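Local coordinates for protein phosphorylated carbohydrates phosphatase TM_1254 (Thermotoga maritima msb8, PDB 3KBB) that hydrolyses phosphate esters of several sugars, among them erythrose 4-phosphate and fructose 6-phosphate, with the help of a divalent metal ion, as a HAD-like phosphatase, at residues I53-A57 and L58-D62; T107-Q111 and R112-E116; Y146-V149 and L150-N154. All coordinates share one frame; numbering follows the deposited sequence.

Contact 1 (I53-A57 and L58-D62); sequences ILMEA and LEIKD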
ATOM      1  N   ILE A  53      -6.927 -21.103   7.006  1.00 30.97           N
ATOM      2  CA  ILE A  53      -7.507 -21.802   5.867  1.00 30.79           C
ATOM      3  C   ILE A  53      -6.413 -22.416   4.977  1.00 30.33           C
ATOM      4  O   ILE A  53      -6.491 -23.573   4.603  1.00 29.25           O
ATOM      5  CB  ILE A  53      -8.419 -20.889   5.003  1.00 30.78           C
ATOM      6  CG1 ILE A  53      -9.715 -20.505   5.749  1.00 32.04           C
ATOM      7  CG2 ILE A  53      -8.772 -21.563   3.693  1.00 31.47           C
ATOM      8  CD1 ILE A  53     -10.553 -19.440   5.031  1.00 31.24           C
ATOM      9  N   LEU A  54      -5.410 -21.624   4.631  1.00 30.11           N
ATOM     10  CA  LEU A  54      -4.301 -22.126   3.830  1.00 30.17           C
ATOM     11  C   LEU A  54      -3.696 -23.367   4.483  1.00 30.08           C
ATOM     12  O   LEU A  54      -3.449 -24.377   3.811  1.00 28.95           O
ATOM     13  CB  LEU A  54      -3.260 -21.014   3.640  1.00 30.65           C
ATOM     14  CG  LEU A  54      -1.952 -21.307   2.884  1.00 31.44           C
ATOM     15  CD1 LEU A  54      -2.217 -21.623   1.416  1.00 29.09           C
ATOM     16  CD2 LEU A  54      -0.979 -20.146   3.029  1.00 31.15           C
HETATM   17  N   MSE A  55      -3.469 -23.304   5.790  1.00 29.47           N
HETATM   18  CA  MSE A  55      -2.819 -24.386   6.507  1.00 31.73           C
HETATM   19  C   MSE A  55      -3.627 -25.664   6.374  1.00 30.36           C
HETATM   20  O   MSE A  55      -3.064 -26.707   6.075  1.00 29.95           O
HETATM   21  CB  MSE A  55      -2.628 -24.038   7.990  1.00 31.35           C
HETATM   22  CG  MSE A  55      -1.798 -25.045   8.730  1.00 32.96           C
HETATM   23 SE   MSE A  55      -1.886 -24.684  10.679  1.00 41.26          SE
HETATM   24  CE  MSE A  55      -3.805 -24.896  10.957  1.00 39.31           C
ATOM     25  N   GLU A  56      -4.941 -25.578   6.585  1.00 30.03           N
ATOM     26  CA  GLU A  56      -5.813 -26.754   6.464  1.00 29.33           C
ATOM     27  C   GLU A  56      -6.022 -27.195   5.009  1.00 29.24           C
ATOM     28  O   GLU A  56      -6.104 -28.396   4.733  1.00 28.98           O
ATOM     29  CB  GLU A  56      -7.177 -26.531   7.132  1.00 29.86           C
ATOM     30  CG  GLU A  56      -7.091 -26.254   8.627  1.00 31.09           C
ATOM     31  CD  GLU A  56      -6.561 -27.439   9.451  1.00 32.35           C
ATOM     32  OE1 GLU A  56      -6.486 -28.589   8.938  1.00 30.12           O
ATOM     33  OE2 GLU A  56      -6.239 -27.218  10.634  1.00 35.51           O
ATOM     34  N   ALA A  57      -6.119 -26.236   4.096  1.00 28.27           N
ATOM     35  CA  ALA A  57      -6.257 -26.560   2.678  1.00 28.61           C
ATOM     36  C   ALA A  57      -5.085 -27.443   2.219  1.00 28.68           C
ATOM     37  O   ALA A  57      -5.271 -28.376   1.416  1.00 29.30           O
ATOM     38  CB  ALA A  57      -6.321 -25.290   1.847  1.00 28.73           C
ATOM     39  N   LEU A  58      -3.896 -27.140   2.725  1.00 27.75           N
ATOM     40  CA  LEU A  58      -2.662 -27.818   2.337  1.00 28.69           C
ATOM     41  C   LEU A  58      -2.358 -29.049   3.197  1.00 28.71           C
ATOM     42  O   LEU A  58      -1.303 -29.689   3.044  1.00 28.09           O
ATOM     43  CB  LEU A  58      -1.507 -26.829   2.408  1.00 28.79           C
ATOM     44  CG  LEU A  58      -1.588 -25.663   1.395  1.00 30.60           C
ATOM     45  CD1 LEU A  58      -0.338 -24.859   1.526  1.00 32.70           C
ATOM     46  CD2 LEU A  58      -1.747 -26.155  -0.038  1.00 31.24           C
ATOM     47  N   GLU A  59      -3.274 -29.356   4.118  1.00 29.29           N
ATOM     48  CA  GLU A  59      -3.146 -30.522   5.001  1.00 31.21           C
ATOM     49  C   GLU A  59      -1.852 -30.517   5.803  1.00 30.58           C
ATOM     50  O   GLU A  59      -1.222 -31.565   6.034  1.00 30.75           O
ATOM     51  CB  GLU A  59      -3.305 -31.811   4.187  1.00 31.41           C
ATOM     52  CG  GLU A  59      -4.666 -31.908   3.500  1.00 34.35           C
ATOM     53  CD  GLU A  59      -4.807 -33.123   2.596  1.00 35.17           C
ATOM     54  OE1 GLU A  59      -3.828 -33.892   2.443  1.00 39.19           O
ATOM     55  OE2 GLU A  59      -5.907 -33.293   2.031  1.00 40.64           O
ATOM     56  N   ILE A  60      -1.443 -29.318   6.212  1.00 30.19           N
ATOM     57  CA  ILE A  60      -0.247 -29.129   7.003  1.00 30.45           C
ATOM     58  C   ILE A  60      -0.543 -29.421   8.473  1.00 31.87           C
ATOM     59  O   ILE A  60      -1.542 -28.951   9.020  1.00 31.50           O
ATOM     60  CB  ILE A  60       0.320 -27.704   6.816  1.00 30.58           C
ATOM     61  CG1 ILE A  60       0.934 -27.596   5.412  1.00 29.36           C
ATOM     62  CG2 ILE A  60       1.366 -27.403   7.882  1.00 29.56           C
ATOM     63  CD1 ILE A  60       1.203 -26.177   4.907  1.00 29.71           C
ATOM     64  N   LYS A  61       0.327 -30.218   9.081  1.00 32.91           N
ATOM     65  CA  LYS A  61       0.155 -30.618  10.471  1.00 34.86           C
ATOM     66  C   LYS A  61       1.216 -29.882  11.271  1.00 35.26           C
ATOM     67  O   LYS A  61       2.355 -30.325  11.381  1.00 36.16           O
ATOM     68  CB  LYS A  61       0.262 -32.143  10.627  1.00 34.72           C
ATOM     69  CG  LYS A  61      -0.623 -32.966   9.662  1.00 34.09           C
ATOM     70  CD  LYS A  61      -2.107 -32.719   9.900  1.00 35.71           C
ATOM     71  CE  LYS A  61      -2.994 -33.441   8.873  1.00 37.59           C
ATOM     72  NZ  LYS A  61      -4.342 -32.765   8.764  1.00 38.00           N
ATOM     73  N   ASP A  62       0.843 -28.710  11.763  1.00 36.29           N
ATOM     74  CA  ASP A  62       1.708 -27.894  12.603  1.00 37.04           C
ATOM     75  C   ASP A  62       0.741 -27.061  13.436  1.00 37.93           C
ATOM     76  O   ASP A  62      -0.465 -27.088  13.186  1.00 38.17           O
ATOM     77  CB  ASP A  62       2.608 -26.996  11.744  1.00 36.96           C
ATOM     78  CG  ASP A  62       3.898 -26.564  12.465  1.00 38.10           C
ATOM     79  OD1 ASP A  62       4.087 -26.861  13.678  1.00 38.89           O
ATOM     80  OD2 ASP A  62       4.746 -25.925  11.812  1.00 36.60           O
TER
HETATM   81  O   HOH W   1      -4.307 -30.221   8.332  1.00 43.14           O

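Contact 2 (T107-Q111 and R112-E116); sequences TSTPQ and REALE. With SO4 (sulfate ion), chain D.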
ATOM      1  N   THR A 107      -0.372   4.972   5.341  1.00 17.90           N
ATOM      2  CA  THR A 107      -0.498   3.551   5.060  1.00 18.53           C
ATOM      3  C   THR A 107      -1.247   2.859   6.173  1.00 17.71           C
ATOM      4  O   THR A 107      -1.088   3.232   7.336  1.00 18.95           O
ATOM      5  CB  THR A 107       0.869   2.869   4.868  1.00 17.87           C
ATOM      6  OG1 THR A 107       0.681   1.469   4.630  1.00 18.34           O
ATOM      7  CG2 THR A 107       1.787   3.070   6.114  1.00 19.58           C
ATOM      8  N   SER A 108      -2.041   1.841   5.826  1.00 18.40           N
ATOM      9  CA  SER A 108      -2.699   1.019   6.828  1.00 18.70           C
ATOM     10  C   SER A 108      -1.709   0.071   7.523  1.00 19.54           C
ATOM     11  O   SER A 108      -2.031  -0.537   8.551  1.00 20.81           O
ATOM     12  CB  SER A 108      -3.810   0.178   6.159  1.00 19.80           C
ATOM     13  OG  SER A 108      -4.742   1.040   5.515  1.00 22.62           O
ATOM     14  N   THR A 109      -0.542  -0.124   6.914  1.00 18.33           N
ATOM     15  CA  THR A 109       0.476  -1.038   7.436  1.00 19.43           C
ATOM     16  C   THR A 109       1.045  -0.455   8.728  1.00 19.98           C
ATOM     17  O   THR A 109       1.320   0.743   8.766  1.00 19.59           O
ATOM     18  CB  THR A 109       1.638  -1.168   6.438  1.00 20.03           C
ATOM     19  OG1 THR A 109       1.147  -1.731   5.209  1.00 20.42           O
ATOM     20  CG2 THR A 109       2.716  -2.074   6.995  1.00 20.78           C
ATOM     21  N   PRO A 110       1.172  -1.283   9.787  1.00 21.46           N
ATOM     22  CA  PRO A 110       1.801  -0.781  11.043  1.00 21.31           C
ATOM     23  C   PRO A 110       3.172  -0.195  10.837  1.00 19.70           C
ATOM     24  O   PRO A 110       3.945  -0.631   9.983  1.00 18.74           O
ATOM     25  CB  PRO A 110       1.900  -2.037  11.928  1.00 21.43           C
ATOM     26  CG  PRO A 110       0.727  -2.875  11.483  1.00 24.10           C
ATOM     27  CD  PRO A 110       0.725  -2.679   9.944  1.00 22.95           C
ATOM     28  N   GLN A 111       3.495   0.769  11.708  1.00 18.96           N
ATOM     29  CA  GLN A 111       4.730   1.505  11.587  1.00 18.76           C
ATOM     30  C   GLN A 111       5.998   0.679  11.389  1.00 18.19           C
ATOM     31  O   GLN A 111       6.797   0.937  10.456  1.00 18.75           O
ATOM     32  CB  GLN A 111       4.904   2.469  12.768  1.00 17.01           C
ATOM     33  CG  GLN A 111       6.185   3.281  12.531  1.00 17.72           C
ATOM     34  CD  GLN A 111       6.449   4.319  13.637  1.00 16.86           C
ATOM     35  OE1 GLN A 111       7.352   5.151  13.490  1.00 18.80           O
ATOM     36  NE2 GLN A 111       5.655   4.282  14.709  1.00 18.24           N
ATOM     37  N   ARG A 112       6.251  -0.265  12.302  1.00 19.44           N
ATOM     38  CA  ARG A 112       7.552  -0.943  12.263  1.00 19.54           C
ATOM     39  C   ARG A 112       7.739  -1.734  10.961  1.00 20.01           C
ATOM     40  O   ARG A 112       8.761  -1.617  10.258  1.00 19.35           O
ATOM     41  CB  ARG A 112       7.727  -1.846  13.496  1.00 21.37           C
ATOM     42  CG  ARG A 112       9.083  -2.414  13.604  1.00 23.87           C
ATOM     43  CD  ARG A 112       9.352  -2.752  15.038  1.00 27.06           C
ATOM     44  NE  ARG A 112       8.459  -3.800  15.518  1.00 26.81           N
ATOM     45  CZ  ARG A 112       8.672  -5.097  15.320  1.00 31.71           C
ATOM     46  NH1 ARG A 112       9.742  -5.491  14.633  1.00 32.75           N
ATOM     47  NH2 ARG A 112       7.820  -5.998  15.807  1.00 33.31           N
ATOM     48  N   GLU A 113       6.699  -2.468  10.594  1.00 20.82           N
ATOM     49  CA  GLU A 113       6.683  -3.230   9.346  1.00 21.83           C
ATOM     50  C   GLU A 113       6.856  -2.325   8.106  1.00 21.31           C
ATOM     51  O   GLU A 113       7.612  -2.656   7.203  1.00 20.15           O
ATOM     52  CB  GLU A 113       5.362  -3.990   9.258  1.00 21.86           C
ATOM     53  CG  GLU A 113       5.370  -5.087   8.216  1.00 26.20           C
ATOM     54  CD  GLU A 113       3.965  -5.575   7.830  0.50 24.82           C
ATOM     55  OE1 GLU A 113       3.005  -5.458   8.632  0.50 21.47           O
ATOM     56  OE2 GLU A 113       3.845  -6.092   6.698  0.50 26.94           O
ATOM     57  N   ALA A 114       6.110  -1.204   8.061  1.00 20.95           N
ATOM     58  CA  ALA A 114       6.166  -0.304   6.921  1.00 19.84           C
ATOM     59  C   ALA A 114       7.535   0.324   6.773  1.00 20.02           C
ATOM     60  O   ALA A 114       8.089   0.373   5.684  1.00 19.64           O
ATOM     61  CB  ALA A 114       5.093   0.809   7.050  1.00 19.77           C
ATOM     62  N   LEU A 115       8.117   0.795   7.883  1.00 19.58           N
ATOM     63  CA  LEU A 115       9.443   1.414   7.825  1.00 21.22           C
ATOM     64  C   LEU A 115      10.521   0.476   7.314  1.00 23.44           C
ATOM     65  O   LEU A 115      11.429   0.928   6.607  1.00 23.31           O
ATOM     66  CB  LEU A 115       9.832   2.021   9.194  1.00 20.81           C
ATOM     67  CG  LEU A 115       9.028   3.272   9.590  1.00 19.29           C
ATOM     68  CD1 LEU A 115       9.319   3.708  11.070  1.00 17.23           C
ATOM     69  CD2 LEU A 115       9.299   4.450   8.660  1.00 21.31           C
ATOM     70  N   GLU A 116      10.447  -0.809   7.653  1.00 24.83           N
ATOM     71  CA  GLU A 116      11.407  -1.827   7.186  0.50 26.70           C
ATOM     72  C   GLU A 116      11.432  -1.827   5.644  1.00 26.95           C
ATOM     73  O   GLU A 116      12.483  -1.784   4.986  1.00 27.20           O
ATOM     74  CB  GLU A 116      10.967  -3.211   7.683  0.50 26.83           C
ATOM     75  CG  GLU A 116      11.096  -3.469   9.180  0.50 28.64           C
ATOM     76  CD  GLU A 116      10.632  -4.868   9.602  0.50 28.78           C
ATOM     77  OE1 GLU A 116      10.535  -5.767   8.731  0.50 29.72           O
ATOM     78  OE2 GLU A 116      10.351  -5.068  10.813  0.50 31.53           O
TER
HETATM   79  S   SO4 D 226      -1.516   0.513   2.592  0.50 27.07           S
HETATM   80  O1  SO4 D 226      -0.283   1.178   2.142  0.50 14.21           O
HETATM   81  O2  SO4 D 226      -2.081  -0.286   1.509  0.50 20.72           O
HETATM   82  O3  SO4 D 226      -1.201  -0.482   3.643  0.50 24.57           O
HETATM   83  O4  SO4 D 226      -2.589   1.458   3.056  0.50 20.48           O

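Contact 3 (Y146-V149 and L150-N154); sequences YLLV and LERLN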
ATOM      1  N   TYR A 146      -6.325  10.079   7.240  1.00 15.64           N
ATOM      2  CA  TYR A 146      -6.037  11.306   6.464  1.00 15.86           C
ATOM      3  C   TYR A 146      -6.157  12.564   7.305  1.00 15.50           C
ATOM      4  O   TYR A 146      -5.407  13.498   7.083  1.00 14.18           O
ATOM      5  CB  TYR A 146      -6.914  11.373   5.201  1.00 15.39           C
ATOM      6  CG  TYR A 146      -6.287  10.460   4.164  1.00 16.18           C
ATOM      7  CD1 TYR A 146      -5.130  10.854   3.450  1.00 18.56           C
ATOM      8  CD2 TYR A 146      -6.813   9.193   3.911  1.00 17.48           C
ATOM      9  CE1 TYR A 146      -4.529  10.009   2.531  1.00 21.76           C
ATOM     10  CE2 TYR A 146      -6.221   8.324   2.987  1.00 16.41           C
ATOM     11  CZ  TYR A 146      -5.063   8.748   2.301  1.00 18.36           C
ATOM     12  OH  TYR A 146      -4.441   7.927   1.388  1.00 21.96           O
ATOM     13  N   LEU A 147      -7.108  12.601   8.240  1.00 16.24           N
ATOM     14  CA  LEU A 147      -7.213  13.740   9.199  1.00 16.53           C
ATOM     15  C   LEU A 147      -5.907  13.888   9.995  1.00 17.88           C
ATOM     16  O   LEU A 147      -5.418  15.018  10.208  1.00 18.92           O
ATOM     17  CB  LEU A 147      -8.455  13.544  10.106  1.00 16.27           C
ATOM     18  CG  LEU A 147      -9.784  13.682   9.363  1.00 15.90           C
ATOM     19  CD1 LEU A 147     -10.934  13.105  10.265  1.00 18.42           C
ATOM     20  CD2 LEU A 147     -10.087  15.130   8.916  1.00 18.64           C
ATOM     21  N   LEU A 148      -5.307  12.767  10.417  1.00 18.04           N
ATOM     22  CA  LEU A 148      -4.041  12.816  11.163  1.00 18.01           C
ATOM     23  C   LEU A 148      -2.882  13.280  10.255  1.00 17.95           C
ATOM     24  O   LEU A 148      -2.021  14.069  10.687  1.00 19.29           O
ATOM     25  CB  LEU A 148      -3.728  11.442  11.772  1.00 17.54           C
ATOM     26  CG  LEU A 148      -2.500  11.326  12.711  1.00 18.26           C
ATOM     27  CD1 LEU A 148      -2.513  12.406  13.796  1.00 20.13           C
ATOM     28  CD2 LEU A 148      -2.411   9.886  13.287  1.00 19.53           C
ATOM     29  N   VAL A 149      -2.863  12.813   9.001  1.00 16.98           N
ATOM     30  CA  VAL A 149      -1.856  13.306   8.033  1.00 17.12           C
ATOM     31  C   VAL A 149      -1.972  14.827   7.880  1.00 18.12           C
ATOM     32  O   VAL A 149      -0.928  15.524   7.910  1.00 18.24           O
ATOM     33  CB  VAL A 149      -1.976  12.628   6.628  1.00 16.48           C
ATOM     34  CG1 VAL A 149      -0.967  13.277   5.618  1.00 18.98           C
ATOM     35  CG2 VAL A 149      -1.657  11.134   6.748  1.00 19.48           C
ATOM     36  N   LEU A 150      -3.210  15.328   7.703  1.00 17.71           N
ATOM     37  CA  LEU A 150      -3.474  16.771   7.566  1.00 17.86           C
ATOM     38  C   LEU A 150      -3.018  17.527   8.814  1.00 18.98           C
ATOM     39  O   LEU A 150      -2.419  18.586   8.716  1.00 18.13           O
ATOM     40  CB  LEU A 150      -4.932  17.060   7.262  1.00 18.39           C
ATOM     41  CG  LEU A 150      -5.451  16.519   5.917  1.00 17.66           C
ATOM     42  CD1 LEU A 150      -6.956  16.680   5.832  1.00 20.09           C
ATOM     43  CD2 LEU A 150      -4.716  17.351   4.841  1.00 17.92           C
ATOM     44  N   GLU A 151      -3.293  16.931   9.975  1.00 19.20           N
ATOM     45  CA  GLU A 151      -2.889  17.515  11.264  1.00 20.41           C
ATOM     46  C   GLU A 151      -1.404  17.656  11.386  1.00 20.30           C
ATOM     47  O   GLU A 151      -0.916  18.734  11.760  1.00 21.70           O
ATOM     48  CB  GLU A 151      -3.440  16.701  12.419  1.00 20.26           C
ATOM     49  CG  GLU A 151      -3.132  17.357  13.796  1.00 25.05           C
ATOM     50  CD  GLU A 151      -3.958  16.762  14.890  1.00 32.50           C
ATOM     51  OE1 GLU A 151      -3.990  15.516  14.975  1.00 30.31           O
ATOM     52  OE2 GLU A 151      -4.581  17.546  15.645  1.00 38.70           O
ATOM     53  N   ARG A 152      -0.676  16.572  11.117  1.00 20.20           N
ATOM     54  CA  ARG A 152       0.751  16.554  11.235  1.00 21.33           C
ATOM     55  C   ARG A 152       1.422  17.462  10.182  1.00 21.44           C
ATOM     56  O   ARG A 152       2.461  18.053  10.448  1.00 22.66           O
ATOM     57  CB  ARG A 152       1.303  15.133  11.136  1.00 21.16           C
ATOM     58  CG  ARG A 152       0.940  14.233  12.377  1.00 20.53           C
ATOM     59  CD  ARG A 152       1.707  12.876  12.369  1.00 24.70           C
ATOM     60  NE  ARG A 152       1.237  12.025  13.473  1.00 26.14           N
ATOM     61  CZ  ARG A 152       1.420  10.698  13.614  1.00 28.58           C
ATOM     62  NH1 ARG A 152       2.120   9.969  12.746  1.00 26.73           N
ATOM     63  NH2 ARG A 152       0.922  10.103  14.690  1.00 29.34           N
ATOM     64  N   LEU A 153       0.825  17.569   8.992  1.00 20.03           N
ATOM     65  CA  LEU A 153       1.346  18.479   7.961  1.00 20.71           C
ATOM     66  C   LEU A 153       1.015  19.966   8.247  1.00 21.50           C
ATOM     67  O   LEU A 153       1.674  20.881   7.706  1.00 22.20           O
ATOM     68  CB  LEU A 153       0.674  18.134   6.627  1.00 18.97           C
ATOM     69  CG  LEU A 153       1.081  16.875   5.881  1.00 18.93           C
ATOM     70  CD1 LEU A 153       0.045  16.633   4.793  1.00 19.07           C
ATOM     71  CD2 LEU A 153       2.471  17.104   5.241  1.00 19.87           C
ATOM     72  N   ASN A 154      -0.009  20.171   9.064  1.00 20.93           N
ATOM     73  CA  ASN A 154      -0.618  21.474   9.289  1.00 22.33           C
ATOM     74  C   ASN A 154      -1.001  22.174   7.975  1.00 22.97           C
ATOM     75  O   ASN A 154      -0.566  23.320   7.673  1.00 22.59           O
ATOM     76  CB  ASN A 154       0.332  22.329  10.144  1.00 24.31           C
ATOM     77  CG  ASN A 154      -0.281  23.614  10.583  1.00 24.64           C
ATOM     78  OD1 ASN A 154      -1.489  23.722  10.778  1.00 28.08           O
ATOM     79  ND2 ASN A 154       0.568  24.621  10.759  1.00 31.40           N
TER

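Contact 1 (I53-A57 and L58-D62)
L54 lays its CD1 methyl against CD1 of L58, 3.7 Å away, the two leucines meeting obliquely one turn apart where helix 47-57 ends in a Schellman motif. The evidence for that motif is in the backbone. E59 takes a positive phi of 57°, and two bonds reach back into the last turn: I60 N to M55 O at 3.1 Å, nearly in line with the carbonyl, and E59 N to E56 O, where the donor stands above the carbonyl plane instead of on a lone pair. L58 N still makes the helical bond to L54 O. Because the chain folds back in this way, I60 is carried against selenomethionine M55, whose CG lies 3.9 Å from I60 CB. M55 has its CG anti to the backbone N (chi1 -172°) and bends only at chi3, which leaves SE near D62 O, at 3.8 Å. The apolar side is covered by F67 of helix 64-82, which touches L54, M55 and I60, by Y34 on both leucines, and by helix 19-29, with Y23 on L54 and A27 on L58. D62 turns its carboxylate elsewhere, to Y30 and N66. On the exposed side E56 and K61 are joined through one water: it donates to E56 OE1 and to I60 O, and accepts from K61 NZ at 2.6 Å.

Contact 2 (T107-Q111 and R112-E116)
T109 packs its CG2 methyl on A114, 3.7 Å from A114 CB, while its OG1 lies 3.1 Å from O3 of a bound sulfate. This is the buried part: T107 and A114 are both enclosed, T107 CG2 also approaches the A114 methyl, and A114 N bonds P110 O at 3.0 Å with an N-H...O angle of 165°, the first turn after P110 as N-cap. T109 has CG2 anti to its own N and OG1 anti to the carbonyl carbon (chi1 -62°), which sets the methyl toward the helix and the oxygen toward the anion. The sulfate takes T107 OG1 on O1 at 2.7 Å and S108 N on O4 at 2.8 Å, with K140 and D9 N as further donors. T107 OG1 also accepts from T109 N, an ST turn. The solvent side holds exposed P110 and R112; there, partly exposed, extended Q111 brings OE1 to 3.4 Å from L115 CD1. T107 lies about 4 Å, side chain to side chain, from D7, the probable nucleophile, so the sulfate plausibly marks the phosphate site of the HAD fold. Residues 107-111 lead from strand 102-106 into helix 111-120; T107 is backbone-bonded to V131 of strand 129-131, and T109 to G133 in the loop that follows it.

Contact 3 (Y146-V149 and L150-N154)
R152 runs its side chain back along the helix over L148, one turn earlier. Its CB is 3.5 Å from L148 O, the carbonyl that already takes R152 N at 2.9 Å, and CG comes close to that same oxygen. NE then passes L148 CD1 at 3.8 Å, CZ lies 3.9 Å from L148 CD2, and NH2 is nearer still to that methyl, at 3.6 Å. CD2 thus sits over one face of the guanidinium, offset toward its rim. The extended chain from CG to NE makes this reach possible, with CG anti to the carbonyl carbon (chi1 -69°). NH1 is hydrogen-bonded to Q135 OE1 and weakly to M130 O, which fixes the far end of the group. Shortening L148 to an alanine would probably remove the methyl lying over this guanidinium face and leave the arginine's end freer to shift. On the inward side V149 and L153 lie side by side, V149 CG1 being 3.6 Å from L153 CD1; both touch A104 in strand 102-106, and each also touches strands 3-7 and 129-131. Y146 OH is hydrogen-bonded to E164 OE2, and the Y146 side chain lies about 5 Å from that of D7. The arrangement is that of a helix packed through V149 and L153 on the parallel sheet of the Rossmann-like HAD core.

Contact 1 is peripheral, in the helical part of the chain, its centre about 28 Å from the chain's centre; contact 2 is nearest the middle, at about 10 Å, and contact 3 lies about 18 Å out, with its inward side chains buried. Contacts 2 and 3 share the sheet-based core, their centres about 17 Å apart without touching: contact 2 continues from strand 102-106, whereas contact 3 packs on that strand from a helix. The chemistry follows. Contact 1 closes a helix between an apolar side and a water-bridged surface; contact 2 opens one, its loop serving an anion; contact 3 takes in the later turns and end of helix 144-153, aliphatic toward the sheet, an arginine over a leucine outside.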